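Local coordinates for tight junction protein ZO-3 (Homo sapiens, PDB 3KFV) that serves as a scaffold linking tight-junction transmembrane proteins such as claudins and occludin to the actin cytoskeleton and is represented here by its SH3 and guanylate kinase-like part, at residues A[11-16]-A[21-26]; A[51-54]-A[60-63]; A[186-191]-A[216-221]; A[222-227]-A[257-262]; A[232-237]-A[246-251]. All blocks are in the same frame, centred on the assembly; numbering follows the deposited sequence.

Contact 1: residues A[11-16]-A[21-26]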
# COMPACT_ATOMS: atom_id res chain seq x y z
N PHE A 11 -11.70 8.00 -11.10
CA PHE A 11 -12.48 9.14 -10.66
C PHE A 11 -13.34 8.70 -9.47
O PHE A 11 -13.48 7.51 -9.21
CB PHE A 11 -13.34 9.70 -11.80
CG PHE A 11 -14.31 8.71 -12.38
CD1 PHE A 11 -15.65 8.72 -12.00
CD2 PHE A 11 -13.89 7.77 -13.31
CE1 PHE A 11 -16.55 7.81 -12.53
CE2 PHE A 11 -14.78 6.85 -13.84
CZ PHE A 11 -16.11 6.87 -13.45
N GLU A 12 -13.89 9.67 -8.75
CA GLU A 12 -14.68 9.38 -7.57
C GLU A 12 -16.17 9.22 -7.91
O GLU A 12 -16.69 9.91 -8.78
CB GLU A 12 -14.48 10.46 -6.50
CG GLU A 12 -13.40 10.13 -5.45
CD GLU A 12 -11.99 10.00 -6.04
OE1 GLU A 12 -11.66 10.75 -6.99
OE2 GLU A 12 -11.21 9.17 -5.54
N LEU A 13 -16.83 8.30 -7.22
CA LEU A 13 -18.27 8.10 -7.38
C LEU A 13 -18.89 7.69 -6.05
O LEU A 13 -18.36 6.84 -5.34
CB LEU A 13 -18.55 7.03 -8.44
CG LEU A 13 -20.02 6.82 -8.77
CD1 LEU A 13 -20.57 8.02 -9.53
CD2 LEU A 13 -20.23 5.54 -9.57
N GLU A 14 -20.03 8.31 -5.72
CA GLU A 14 -20.74 8.01 -4.49
C GLU A 14 -21.60 6.76 -4.65
O GLU A 14 -22.09 6.48 -5.75
CB GLU A 14 -21.62 9.19 -4.06
CG GLU A 14 -20.85 10.39 -3.47
CD GLU A 14 -20.04 10.05 -2.22
OE1 GLU A 14 -19.17 10.86 -1.84
OE2 GLU A 14 -20.27 8.97 -1.62
N PRO A 15 -21.78 6.01 -3.56
CA PRO A 15 -22.66 4.84 -3.58
C PRO A 15 -24.06 5.23 -4.04
O PRO A 15 -24.39 6.42 -4.06
CB PRO A 15 -22.69 4.40 -2.11
CG PRO A 15 -21.40 4.87 -1.56
CD PRO A 15 -21.11 6.18 -2.26
N SER A 16 -24.86 4.25 -4.42
CA SER A 16 -26.20 4.53 -4.91
C SER A 16 -27.11 3.34 -4.67
O SER A 16 -26.82 2.23 -5.12
CB SER A 16 -26.16 4.89 -6.40
OG SER A 16 -27.34 5.56 -6.81
N LEU A 21 -22.55 0.79 -6.92
CA LEU A 21 -21.36 0.78 -6.06
C LEU A 21 -20.60 2.10 -6.14
O LEU A 21 -20.52 2.73 -7.19
CB LEU A 21 -20.44 -0.38 -6.44
CG LEU A 21 -21.03 -1.78 -6.22
CD1 LEU A 21 -20.06 -2.87 -6.68
CD2 LEU A 21 -21.42 -1.98 -4.76
N GLY A 22 -20.05 2.52 -5.01
CA GLY A 22 -19.22 3.71 -4.96
C GLY A 22 -17.76 3.34 -5.11
O GLY A 22 -17.35 2.24 -4.73
N PHE A 23 -16.96 4.25 -5.66
CA PHE A 23 -15.54 3.97 -5.77
C PHE A 23 -14.65 5.21 -5.72
O PHE A 23 -15.12 6.35 -5.79
CB PHE A 23 -15.22 3.13 -7.01
CG PHE A 23 -15.72 3.73 -8.30
CD1 PHE A 23 -16.70 3.09 -9.04
CD2 PHE A 23 -15.18 4.90 -8.80
CE1 PHE A 23 -17.15 3.61 -10.24
CE2 PHE A 23 -15.63 5.43 -9.99
CZ PHE A 23 -16.62 4.79 -10.71
N THR A 24 -13.36 4.95 -5.59
CA THR A 24 -12.35 5.99 -5.44
C THR A 24 -11.20 5.70 -6.38
O THR A 24 -10.95 4.54 -6.72
CB THR A 24 -11.84 6.00 -3.98
OG1 THR A 24 -12.83 6.60 -3.13
CG2 THR A 24 -10.52 6.77 -3.84
N ARG A 25 -10.51 6.73 -6.83
CA ARG A 25 -9.27 6.53 -7.58
C ARG A 25 -8.47 5.35 -7.03
O ARG A 25 -8.02 5.38 -5.88
CB ARG A 25 -8.41 7.79 -7.55
CG ARG A 25 -8.89 8.88 -8.46
CD ARG A 25 -8.07 10.14 -8.29
NE ARG A 25 -8.18 11.01 -9.45
CZ ARG A 25 -9.25 11.75 -9.74
NH1 ARG A 25 -10.31 11.73 -8.95
NH2 ARG A 25 -9.25 12.51 -10.82
N GLY A 26 -8.31 4.31 -7.84
CA GLY A 26 -7.47 3.18 -7.47
C GLY A 26 -8.22 1.90 -7.18
O GLY A 26 -7.63 0.82 -7.19

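Contact 2: residues A[51-54]-A[60-63]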
# COMPACT_ATOMS: atom_id res chain seq x y z
N ALA A 51 -20.65 -5.65 -11.56
CA ALA A 51 -19.27 -5.74 -11.09
C ALA A 51 -19.16 -6.14 -9.62
O ALA A 51 -20.13 -6.08 -8.88
CB ALA A 51 -18.55 -4.42 -11.33
N VAL A 52 -17.96 -6.53 -9.22
CA VAL A 52 -17.69 -6.90 -7.83
C VAL A 52 -16.40 -6.22 -7.38
O VAL A 52 -15.42 -6.20 -8.12
CB VAL A 52 -17.53 -8.42 -7.69
CG1 VAL A 52 -17.39 -8.81 -6.23
CG2 VAL A 52 -18.71 -9.14 -8.34
N ARG A 53 -16.40 -5.66 -6.17
CA ARG A 53 -15.20 -4.98 -5.69
C ARG A 53 -14.12 -5.96 -5.27
O ARG A 53 -14.40 -7.07 -4.81
CB ARG A 53 -15.51 -4.01 -4.55
CG ARG A 53 -14.25 -3.36 -3.98
CD ARG A 53 -14.56 -2.28 -2.96
NE ARG A 53 -15.51 -1.30 -3.48
CZ ARG A 53 -16.68 -1.03 -2.92
NH1 ARG A 53 -17.04 -1.65 -1.80
NH2 ARG A 53 -17.49 -0.12 -3.46
N MSE A 54 -12.87 -5.55 -5.43
CA MSE A 54 -11.73 -6.38 -5.10
C MSE A 54 -10.95 -5.73 -3.97
O MSE A 54 -10.46 -4.61 -4.12
CB MSE A 54 -10.84 -6.55 -6.33
CG MSE A 54 -11.54 -7.19 -7.52
SE MSE A 54 -11.72 -9.14 -7.37
CE MSE A 54 -9.84 -9.64 -7.24
N GLU A 60 -13.21 -11.32 -3.82
CA GLU A 60 -14.42 -10.57 -4.17
C GLU A 60 -15.18 -10.11 -2.94
O GLU A 60 -15.33 -10.85 -1.96
CB GLU A 60 -15.33 -11.41 -5.08
CG GLU A 60 -14.66 -11.89 -6.36
CD GLU A 60 -15.65 -12.34 -7.43
OE1 GLU A 60 -16.88 -12.30 -7.18
OE2 GLU A 60 -15.20 -12.72 -8.53
N GLN A 61 -15.65 -8.86 -2.98
CA GLN A 61 -16.41 -8.29 -1.87
C GLN A 61 -17.82 -7.87 -2.30
O GLN A 61 -18.56 -8.69 -2.85
CB GLN A 61 -15.63 -7.13 -1.24
CG GLN A 61 -14.24 -7.55 -0.76
CD GLN A 61 -13.54 -6.49 0.07
OE1 GLN A 61 -13.87 -5.30 -0.00
NE2 GLN A 61 -12.57 -6.92 0.87
N GLU A 62 -18.19 -6.62 -2.06
CA GLU A 62 -19.54 -6.15 -2.38
C GLU A 62 -19.87 -6.30 -3.87
O GLU A 62 -19.15 -5.81 -4.73
CB GLU A 62 -19.74 -4.69 -1.96
CG GLU A 62 -19.50 -4.43 -0.48
CD GLU A 62 -18.03 -4.27 -0.14
OE1 GLU A 62 -17.19 -4.30 -1.07
OE2 GLU A 62 -17.72 -4.10 1.06
N ARG A 63 -20.98 -6.98 -4.15
CA ARG A 63 -21.47 -7.12 -5.52
C ARG A 63 -22.45 -5.99 -5.82
O ARG A 63 -23.13 -5.50 -4.93
CB ARG A 63 -22.16 -8.48 -5.69
CG ARG A 63 -22.27 -8.95 -7.13
CD ARG A 63 -22.71 -10.41 -7.18
NE ARG A 63 -24.12 -10.56 -6.83
CZ ARG A 63 -25.08 -10.87 -7.69
NH1 ARG A 63 -24.79 -11.09 -8.97
NH2 ARG A 63 -26.34 -10.97 -7.28

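Contact 3: residues A[186-191]-A[216-221]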
# COMPACT_ATOMS: atom_id res chain seq x y z
N ILE A 186 9.21 12.60 0.54
CA ILE A 186 9.72 11.44 -0.16
C ILE A 186 9.40 11.59 -1.65
O ILE A 186 8.30 12.01 -2.02
CB ILE A 186 9.09 10.14 0.38
CG1 ILE A 186 9.55 8.92 -0.42
CG2 ILE A 186 7.56 10.24 0.38
CD1 ILE A 186 10.97 8.51 -0.14
N LYS A 187 10.38 11.26 -2.50
CA LYS A 187 10.20 11.36 -3.94
C LYS A 187 10.16 9.99 -4.59
O LYS A 187 10.97 9.12 -4.26
CB LYS A 187 11.31 12.21 -4.56
CG LYS A 187 11.17 13.68 -4.25
CD LYS A 187 12.51 14.38 -4.25
CE LYS A 187 12.42 15.67 -3.45
NZ LYS A 187 11.19 16.44 -3.81
N LEU A 188 9.22 9.82 -5.50
CA LEU A 188 9.12 8.59 -6.28
C LEU A 188 10.44 8.19 -6.96
O LEU A 188 10.81 7.01 -6.96
CB LEU A 188 8.02 8.74 -7.32
CG LEU A 188 7.73 7.52 -8.19
CD1 LEU A 188 7.25 6.37 -7.32
CD2 LEU A 188 6.72 7.87 -9.26
N ASP A 189 11.15 9.15 -7.54
CA ASP A 189 12.40 8.84 -8.23
C ASP A 189 13.38 8.14 -7.32
O ASP A 189 14.17 7.31 -7.76
CB ASP A 189 13.06 10.09 -8.81
CG ASP A 189 14.10 9.76 -9.88
OD1 ASP A 189 13.76 8.97 -10.80
OD2 ASP A 189 15.24 10.27 -9.80
N THR A 190 13.34 8.50 -6.04
CA THR A 190 14.24 7.87 -5.08
C THR A 190 13.99 6.37 -5.08
O THR A 190 14.93 5.58 -5.16
CB THR A 190 14.05 8.42 -3.66
OG1 THR A 190 14.51 9.77 -3.63
CG2 THR A 190 14.86 7.61 -2.68
N VAL A 191 12.71 6.00 -5.01
CA VAL A 191 12.31 4.60 -4.99
C VAL A 191 12.64 3.92 -6.31
O VAL A 191 13.19 2.82 -6.33
CB VAL A 191 10.80 4.46 -4.70
CG1 VAL A 191 10.42 2.99 -4.57
CG2 VAL A 191 10.44 5.22 -3.43
N VAL A 216 0.27 4.59 -8.24
CA VAL A 216 1.16 4.47 -9.39
C VAL A 216 1.61 3.03 -9.59
O VAL A 216 2.44 2.75 -10.44
CB VAL A 216 2.40 5.39 -9.28
CG1 VAL A 216 1.98 6.84 -9.16
CG2 VAL A 216 3.27 4.97 -8.09
N GLN A 217 1.07 2.13 -8.78
CA GLN A 217 1.25 0.69 -9.00
C GLN A 217 2.65 0.16 -8.68
O GLN A 217 3.12 -0.81 -9.28
CB GLN A 217 0.82 0.31 -10.41
CG GLN A 217 -0.64 0.67 -10.69
CD GLN A 217 -1.15 0.08 -11.98
OE1 GLN A 217 -1.94 -0.86 -11.97
NE2 GLN A 217 -0.70 0.64 -13.12
N TYR A 218 3.31 0.81 -7.73
CA TYR A 218 4.53 0.29 -7.14
C TYR A 218 4.16 -0.72 -6.06
O TYR A 218 4.98 -1.54 -5.66
CB TYR A 218 5.35 1.42 -6.54
CG TYR A 218 6.27 2.08 -7.52
CD1 TYR A 218 7.63 2.19 -7.26
CD2 TYR A 218 5.80 2.57 -8.73
CE1 TYR A 218 8.49 2.78 -8.17
CE2 TYR A 218 6.65 3.17 -9.65
CZ TYR A 218 8.00 3.27 -9.36
OH TYR A 218 8.86 3.86 -10.27
N TYR A 219 2.91 -0.64 -5.61
CA TYR A 219 2.33 -1.57 -4.64
C TYR A 219 3.31 -2.09 -3.61
O TYR A 219 3.72 -3.25 -3.67
CB TYR A 219 1.64 -2.74 -5.35
CG TYR A 219 0.41 -2.33 -6.12
CD1 TYR A 219 -0.71 -1.83 -5.46
CD2 TYR A 219 0.37 -2.44 -7.49
CE1 TYR A 219 -1.83 -1.45 -6.16
CE2 TYR A 219 -0.75 -2.07 -8.20
CZ TYR A 219 -1.85 -1.58 -7.53
OH TYR A 219 -2.96 -1.21 -8.25
N PRO A 220 3.66 -1.24 -2.63
CA PRO A 220 4.65 -1.64 -1.63
C PRO A 220 4.15 -2.87 -0.90
O PRO A 220 2.95 -3.14 -0.91
CB PRO A 220 4.66 -0.46 -0.65
CG PRO A 220 3.90 0.64 -1.31
CD PRO A 220 2.98 0.02 -2.28
N ILE A 221 5.06 -3.61 -0.29
CA ILE A 221 4.67 -4.58 0.71
C ILE A 221 4.62 -3.80 2.02
O ILE A 221 5.61 -3.20 2.43
CB ILE A 221 5.68 -5.74 0.81
CG1 ILE A 221 5.74 -6.50 -0.52
CG2 ILE A 221 5.33 -6.67 1.96
CD1 ILE A 221 6.88 -7.50 -0.61

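Contact 4: residues A[222-227]-A[257-262]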
# COMPACT_ATOMS: atom_id res chain seq x y z
N VAL A 222 3.45 -3.77 2.66
CA VAL A 222 3.29 -2.98 3.88
C VAL A 222 3.16 -3.85 5.12
O VAL A 222 2.21 -4.61 5.25
CB VAL A 222 2.08 -2.05 3.80
CG1 VAL A 222 1.98 -1.23 5.07
CG2 VAL A 222 2.19 -1.14 2.60
N VAL A 223 4.12 -3.72 6.03
CA VAL A 223 4.17 -4.56 7.21
C VAL A 223 4.06 -3.75 8.49
O VAL A 223 4.86 -2.85 8.73
CB VAL A 223 5.46 -5.40 7.25
CG1 VAL A 223 5.59 -6.12 8.59
CG2 VAL A 223 5.48 -6.38 6.08
N PHE A 224 3.07 -4.07 9.31
CA PHE A 224 2.83 -3.35 10.56
C PHE A 224 3.15 -4.23 11.76
O PHE A 224 2.71 -5.38 11.84
CB PHE A 224 1.39 -2.84 10.62
CG PHE A 224 1.04 -2.17 11.92
CD1 PHE A 224 1.32 -0.83 12.12
CD2 PHE A 224 0.43 -2.88 12.94
CE1 PHE A 224 1.00 -0.21 13.32
CE2 PHE A 224 0.11 -2.26 14.14
CZ PHE A 224 0.40 -0.93 14.32
N PHE A 225 3.92 -3.68 12.70
CA PHE A 225 4.34 -4.42 13.89
C PHE A 225 3.54 -4.01 15.11
O PHE A 225 3.51 -2.84 15.48
CB PHE A 225 5.83 -4.19 14.15
CG PHE A 225 6.72 -4.83 13.13
CD1 PHE A 225 7.03 -6.18 13.20
CD2 PHE A 225 7.25 -4.08 12.10
CE1 PHE A 225 7.86 -6.77 12.27
CE2 PHE A 225 8.08 -4.67 11.16
CZ PHE A 225 8.38 -6.02 11.24
N ILE A 226 2.90 -4.99 15.75
CA ILE A 226 2.03 -4.72 16.89
C ILE A 226 2.76 -4.93 18.20
O ILE A 226 3.20 -6.04 18.50
CB ILE A 226 0.78 -5.62 16.87
CG1 ILE A 226 0.26 -5.81 15.44
CG2 ILE A 226 -0.32 -5.04 17.75
CD1 ILE A 226 -0.86 -6.81 15.33
N PRO A 227 2.87 -3.86 19.01
CA PRO A 227 3.51 -3.90 20.32
C PRO A 227 2.60 -4.49 21.39
O PRO A 227 1.42 -4.15 21.43
CB PRO A 227 3.75 -2.42 20.64
CG PRO A 227 3.32 -1.64 19.41
CD PRO A 227 2.37 -2.52 18.69
N LYS A 257 -2.51 4.62 16.65
CA LYS A 257 -3.17 5.47 15.67
C LYS A 257 -3.22 4.82 14.30
O LYS A 257 -4.24 4.85 13.63
CB LYS A 257 -2.47 6.83 15.59
CG LYS A 257 -3.09 7.81 14.60
N LEU A 258 -2.10 4.22 13.89
CA LEU A 258 -2.03 3.51 12.61
C LEU A 258 -2.98 2.32 12.55
O LEU A 258 -3.66 2.11 11.55
CB LEU A 258 -0.60 3.03 12.34
CG LEU A 258 0.46 4.08 12.02
CD1 LEU A 258 1.85 3.46 12.04
CD2 LEU A 258 0.18 4.74 10.68
N ARG A 259 -3.01 1.54 13.63
CA ARG A 259 -3.87 0.35 13.68
C ARG A 259 -5.35 0.73 13.63
O ARG A 259 -6.15 0.07 12.97
CB ARG A 259 -3.58 -0.48 14.93
CG ARG A 259 -4.23 -1.85 14.92
CD ARG A 259 -3.83 -2.67 16.15
NE ARG A 259 -4.14 -4.09 15.98
CZ ARG A 259 -4.09 -5.00 16.95
NH1 ARG A 259 -3.76 -4.62 18.18
NH2 ARG A 259 -4.38 -6.27 16.70
N LYS A 260 -5.70 1.80 14.34
CA LYS A 260 -7.08 2.26 14.40
C LYS A 260 -7.59 2.63 13.01
O LYS A 260 -8.59 2.09 12.54
CB LYS A 260 -7.19 3.47 15.33
CG LYS A 260 -8.61 3.92 15.64
N HIS A 261 -6.87 3.53 12.35
CA HIS A 261 -7.36 4.18 11.14
C HIS A 261 -6.71 3.73 9.82
O HIS A 261 -7.19 4.10 8.75
CB HIS A 261 -7.24 5.70 11.29
CG HIS A 261 -7.73 6.22 12.61
ND1 HIS A 261 -6.93 6.95 13.46
CD2 HIS A 261 -8.93 6.10 13.22
CE1 HIS A 261 -7.62 7.26 14.55
NE2 HIS A 261 -8.84 6.76 14.43
N SER A 262 -5.65 2.94 9.89
CA SER A 262 -4.90 2.62 8.67
C SER A 262 -4.82 1.13 8.34
O SER A 262 -4.26 0.76 7.31
CB SER A 262 -3.50 3.24 8.72
OG SER A 262 -3.57 4.66 8.68

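Contact 5: residues A[232-237]-A[246-251]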
# COMPACT_ATOMS: atom_id res chain seq x y z
N ALA A 232 6.93 -3.45 27.31
CA ALA A 232 7.45 -4.49 26.42
C ALA A 232 8.19 -3.90 25.23
O ALA A 232 9.16 -4.49 24.73
CB ALA A 232 6.34 -5.42 25.96
N LEU A 233 7.73 -2.74 24.77
CA LEU A 233 8.33 -2.06 23.64
C LEU A 233 9.61 -1.33 24.04
O LEU A 233 10.58 -1.27 23.27
CB LEU A 233 7.34 -1.07 23.03
CG LEU A 233 7.87 -0.19 21.90
CD1 LEU A 233 8.37 -1.04 20.74
CD2 LEU A 233 6.81 0.80 21.44
N LYS A 234 9.61 -0.75 25.24
CA LYS A 234 10.79 -0.07 25.76
C LYS A 234 11.91 -1.08 25.95
O LYS A 234 13.08 -0.79 25.67
CB LYS A 234 10.47 0.62 27.09
CG LYS A 234 11.58 1.52 27.60
CD LYS A 234 11.27 2.01 29.01
CE LYS A 234 12.42 2.84 29.57
NZ LYS A 234 12.21 3.17 31.01
N ALA A 235 11.55 -2.26 26.43
CA ALA A 235 12.51 -3.34 26.61
C ALA A 235 13.12 -3.71 25.28
O ALA A 235 14.34 -3.64 25.10
CB ALA A 235 11.83 -4.54 27.23
N LEU A 236 12.27 -4.09 24.34
CA LEU A 236 12.69 -4.44 22.98
C LEU A 236 13.63 -3.39 22.37
O LEU A 236 14.67 -3.73 21.80
CB LEU A 236 11.47 -4.62 22.09
CG LEU A 236 11.70 -5.08 20.65
CD1 LEU A 236 12.53 -6.35 20.62
CD2 LEU A 236 10.36 -5.31 19.97
N ARG A 237 13.26 -2.12 22.49
CA ARG A 237 14.06 -1.06 21.90
C ARG A 237 15.41 -0.92 22.59
O ARG A 237 16.43 -0.75 21.93
CB ARG A 237 13.29 0.27 21.87
CG ARG A 237 12.21 0.32 20.80
CD ARG A 237 11.72 1.74 20.51
NE ARG A 237 12.78 2.59 19.96
CZ ARG A 237 13.14 2.61 18.68
NH1 ARG A 237 14.12 3.42 18.28
NH2 ARG A 237 12.55 1.82 17.80
N ARG A 246 14.59 7.94 21.38
CA ARG A 246 13.25 8.19 20.85
C ARG A 246 12.15 7.69 21.79
O ARG A 246 12.30 6.65 22.44
CB ARG A 246 13.09 7.59 19.45
CG ARG A 246 13.72 8.45 18.36
CD ARG A 246 13.98 7.66 17.09
NE ARG A 246 12.76 7.16 16.47
CZ ARG A 246 12.65 6.83 15.18
NH1 ARG A 246 13.70 6.95 14.37
NH2 ARG A 246 11.49 6.38 14.70
N SER A 247 11.06 8.44 21.87
CA SER A 247 10.00 8.14 22.82
C SER A 247 9.38 6.77 22.60
O SER A 247 8.75 6.51 21.57
CB SER A 247 8.91 9.23 22.79
N THR A 248 9.57 5.88 23.57
CA THR A 248 8.83 4.63 23.60
C THR A 248 7.36 4.99 23.71
O THR A 248 6.47 4.18 23.42
CB THR A 248 9.25 3.78 24.81
OG1 THR A 248 10.50 3.13 24.52
CG2 THR A 248 8.19 2.73 25.14
N ARG A 249 7.11 6.23 24.12
CA ARG A 249 5.76 6.71 24.37
C ARG A 249 5.13 7.22 23.07
O ARG A 249 4.04 6.78 22.69
CB ARG A 249 5.81 7.82 25.43
CG ARG A 249 4.59 7.91 26.32
CD ARG A 249 5.00 8.29 27.75
NE ARG A 249 6.26 9.04 27.78
CZ ARG A 249 6.34 10.37 27.81
NH1 ARG A 249 5.24 11.11 27.80
NH2 ARG A 249 7.53 10.96 27.84
N ARG A 250 5.81 8.14 22.39
CA ARG A 250 5.32 8.66 21.12
C ARG A 250 5.16 7.55 20.08
O ARG A 250 4.26 7.59 19.24
CB ARG A 250 6.26 9.75 20.58
N LEU A 251 6.04 6.55 20.15
CA LEU A 251 6.02 5.45 19.20
C LEU A 251 4.88 4.47 19.45
O LEU A 251 4.27 3.97 18.50
CB LEU A 251 7.36 4.71 19.20
CG LEU A 251 8.52 5.39 18.46
CD1 LEU A 251 9.76 4.52 18.52
CD2 LEU A 251 8.14 5.69 17.02

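Contact 1: residues A[11-16]-A[21-26]
Phe23 drives the edge of its ring at a face of Phe11 in a T-shaped pair, the centroids 5.0 Å apart and the planes at 84°. The closest edge atoms, CE2 and CZ, come in over the CE1-CZ side of the Phe11 ring rather than over its middle. One face of Phe23 is covered by Leu13, whose CB lies 3.8 Å from the ring centroid, and the carbonyl O of Phe11 sits at the ring edge near its plane. Phe23 reaches this position because its CG stands between its own backbone N and carbonyl carbon (chi1 55°). Along the backbone, the two segments pair as an isolated antiparallel bridge: Leu13 N donates to Phe23 O at 3.0 Å, and Phe23 N returns a bond to Leu13 O. Next to it, Gly22 CA lies 3.3 Å from Leu13 O.

The Glu12-Arg25 end is polar and firmly bonded. Glu12 bends at chi2 to bring OE2 within 2.8 Å of Arg25 N, which meets it from above the carboxylate plane. OE1 makes a salt bridge to Arg25 NH1 at 2.6 Å, its hydrogen bond weak although the two planes lie only 8° apart. The loose, solvent side holds Glu14, directed away, Pro15, whose ring CD stays 4.1 Å from Gly22 CA, and exposed Thr24.

These paired arms belong to the RT loop of the SH3 fold, between strands 5-9 and 28-33. Phe11 packs on Ala72, Leu75 and Ala76 of helix 69-82, whose Glu79 also forms a salt bridge with Arg25.

Contact 2: residues A[51-54]-A[60-63]
The guanidinium of Arg53 meets the carboxylate of Glu62 with the planes 52° apart, so the two groups are not laid flat against each other. Glu62 OE2 lies at the guanidinium edge, close to its plane, whereas OE1 approaches obliquely and forms the salt bridge, 2.8 Å from Arg53 NH1. The hydrogen bond within this pair is weak, its N-H...O angle being 118°. Arg53 arrives there on a chain that starts anti to the backbone N and then bends at chi3 (-52°), while Glu62 bends at chi2 to meet it. Arg53 NH2 reaches further, making a weak hydrogen bond to Gly22 O. With Arg53 cut back to an alanine, the Glu62 carboxylate would probably lose its charged mate and Gly22 O a weak donor.

The face bearing Val52, Met54, Glu60 and Arg63 is packed mainly through aliphatic groups. Val52 CG1 lies across Glu60 CB at 3.5 Å, and CG2 touches Arg63 CG at 3.8 Å. The selenium of Met54, a selenomethionine, is 4.2 Å from Glu60 CG. The polar end of Glu60 turns to His30, with OE2 bonded to its ND1.

Between the strands, Arg53 N donates to Glu62 O at 3.1 Å and Gln61 N to Arg53 O at 2.8 Å. The non-hydrogen-bonded pairs Val52-Arg63 and Met54-Glu60 differ in register by one residue, which defines a beta bulge. Adjacent antiparallel strands joined by a short turn, following the RT and n-Src loops in sequence, form the distal hairpin of an SH3 domain.

Contact 3: residues A[186-191]-A[216-221]
Leu188 sets a methyl group over one face of the Tyr218 ring, the main touch between residues 186-191 and 216-221. Ile186 and Lys187, the latter at the N-cap position of helix 188-196, only lead up to it, and the contact begins at Leu188. This residue opens the helix and points at the other segment. Its CG is anti to the backbone N (chi1 -178°), which extends the side chain outward until CD1 stands 3.9 Å from the centroid of the Tyr218 ring. This CH-pi contact is only 14° off the ring normal, hence a true approach over the face. The same methyl also meets Val216 CG2 at 4.3 Å, so one branch of Leu188 bridges both residues.

Asp189, on the next position round the helix, turns away and pairs with Arg192. A turn after Leu188, Val191 comes back to the interface. Its CG1 lies 4.0 Å from Tyr218 CD1, reaching the ring obliquely while the two side chains run past each other in opposite directions. Val191 is buried, backed by Pro147, Ala201 and Leu203.

The contact is wholly apolar and modest, burying 176 Å² in sum. Its second segment starts with a Schellman motif at the end of helix 207-215, where Gln217 takes positive phi, and leads into strand 221-227. That helix is the connection of a beta-alpha-beta crossover between parallel strands 200-203 and 221-227, which flank strand 148-151 in the sheet of the guanylate kinase-like domain.

Contact 4: residues A[222-227]-A[257-262]
Phe224 and Arg259 run at about a right angle to each other, and Ile226 meets the same arginine in a similarly crosswise fashion. Phe224 stands out from the strand with CG anti to its backbone N (chi1 176°), presenting the far end of the ring to the helix. There CE1 lies 3.7 Å from Leu258 CB, which approaches obliquely, while Leu258 CD1 is at the ring edge near its plane. CZ of the ring is 4.1 Å from Arg259 CB, so the ring end rests against two successive helical residues.

Beyond CB, Arg259 is extended from CG to NE and brings a face of its guanidinium against Ile226. Ile226 CG2 lies over that face, offset to the rim, 3.5 Å from NH1; CD1 reaches the other terminal nitrogen, NH2, at 3.8 Å. Here the flat face of the cation packs on aliphatic carbon, while Arg259 stays solvent-exposed.

The ring of Phe224 also stacks with Phe266 and touches Leu151 and Ala255. With segment axes 10.1 Å apart at 126°, helix 248-262 covers one face of the parallel sheet; it belongs to the beta-alpha-beta connection from strand 221-227 to its neighbour 268-272, as in the P-loop NTPase-like guanylate kinase fold.

Contact 5: residues A[232-237]-A[246-251]
Leu251 lays its CD1 methyl over one face of the Arg237 guanidinium, displaced toward the rim and 3.9 Å from NE. The two side chains cross at about a right angle, the bend of the arginine at chi3 (64°) bringing a guanidinium face to the methyl. Thr248 fills the other half of the contact: its OG1 lies 3.4 Å from Lys234 CA, and its CG2 is 3.7 Å from Lys234 CB. The lysine chain then stretches away. Leu233 CD2 closes the inner side at 3.9 Å from Thr248 O.

The next shell fixes the arginine. Arg237 NH1 forms a salt bridge with Asp156 and a hydrogen bond with Ser244, and NH2 makes a weak bond to Pro153 O. Leu233 and Leu251 both pack on Pro153. Replacing Arg237 with a leucine would probably strip Asp156 of its close positive partner and leave Ser244 without this bond.

Arg246 brings NE to 4.4 Å from Arg237 NH1, yet its own NH1 forms a long, weak ion pair with Asp156, so two positive groups gather round one carboxylate. The chemistry thus divides in two: van der Waals contact, without hydrogen bonds across, joins the two segments, while Asp156 probably offsets part of the positive charge of Arg237 and Arg246.

Overall arrangement
From the N terminus, contact 1 pairs the two arms of the long loop between strands 5-9 and 28-33, closing a turn of four residues, and contact 2 closes the hairpin of strands 49-54 and 60-66. The two touch within the SH3 domain, through Leu21 and Gly22. The rest lie in the guanylate kinase-like domain. Contact 3 spans residues 186-221, joining helix 188-196 to the approach of strand 221-227, and its second segment runs straight into contact 4. Contact 4 ties that strand to helix 248-262, and contact 5 nests within its span, pairing helices 230-240 and 248-262. None of the loops cross. Contacts 1 and 2 lie farthest from contact 5, each about 40 Å between centres.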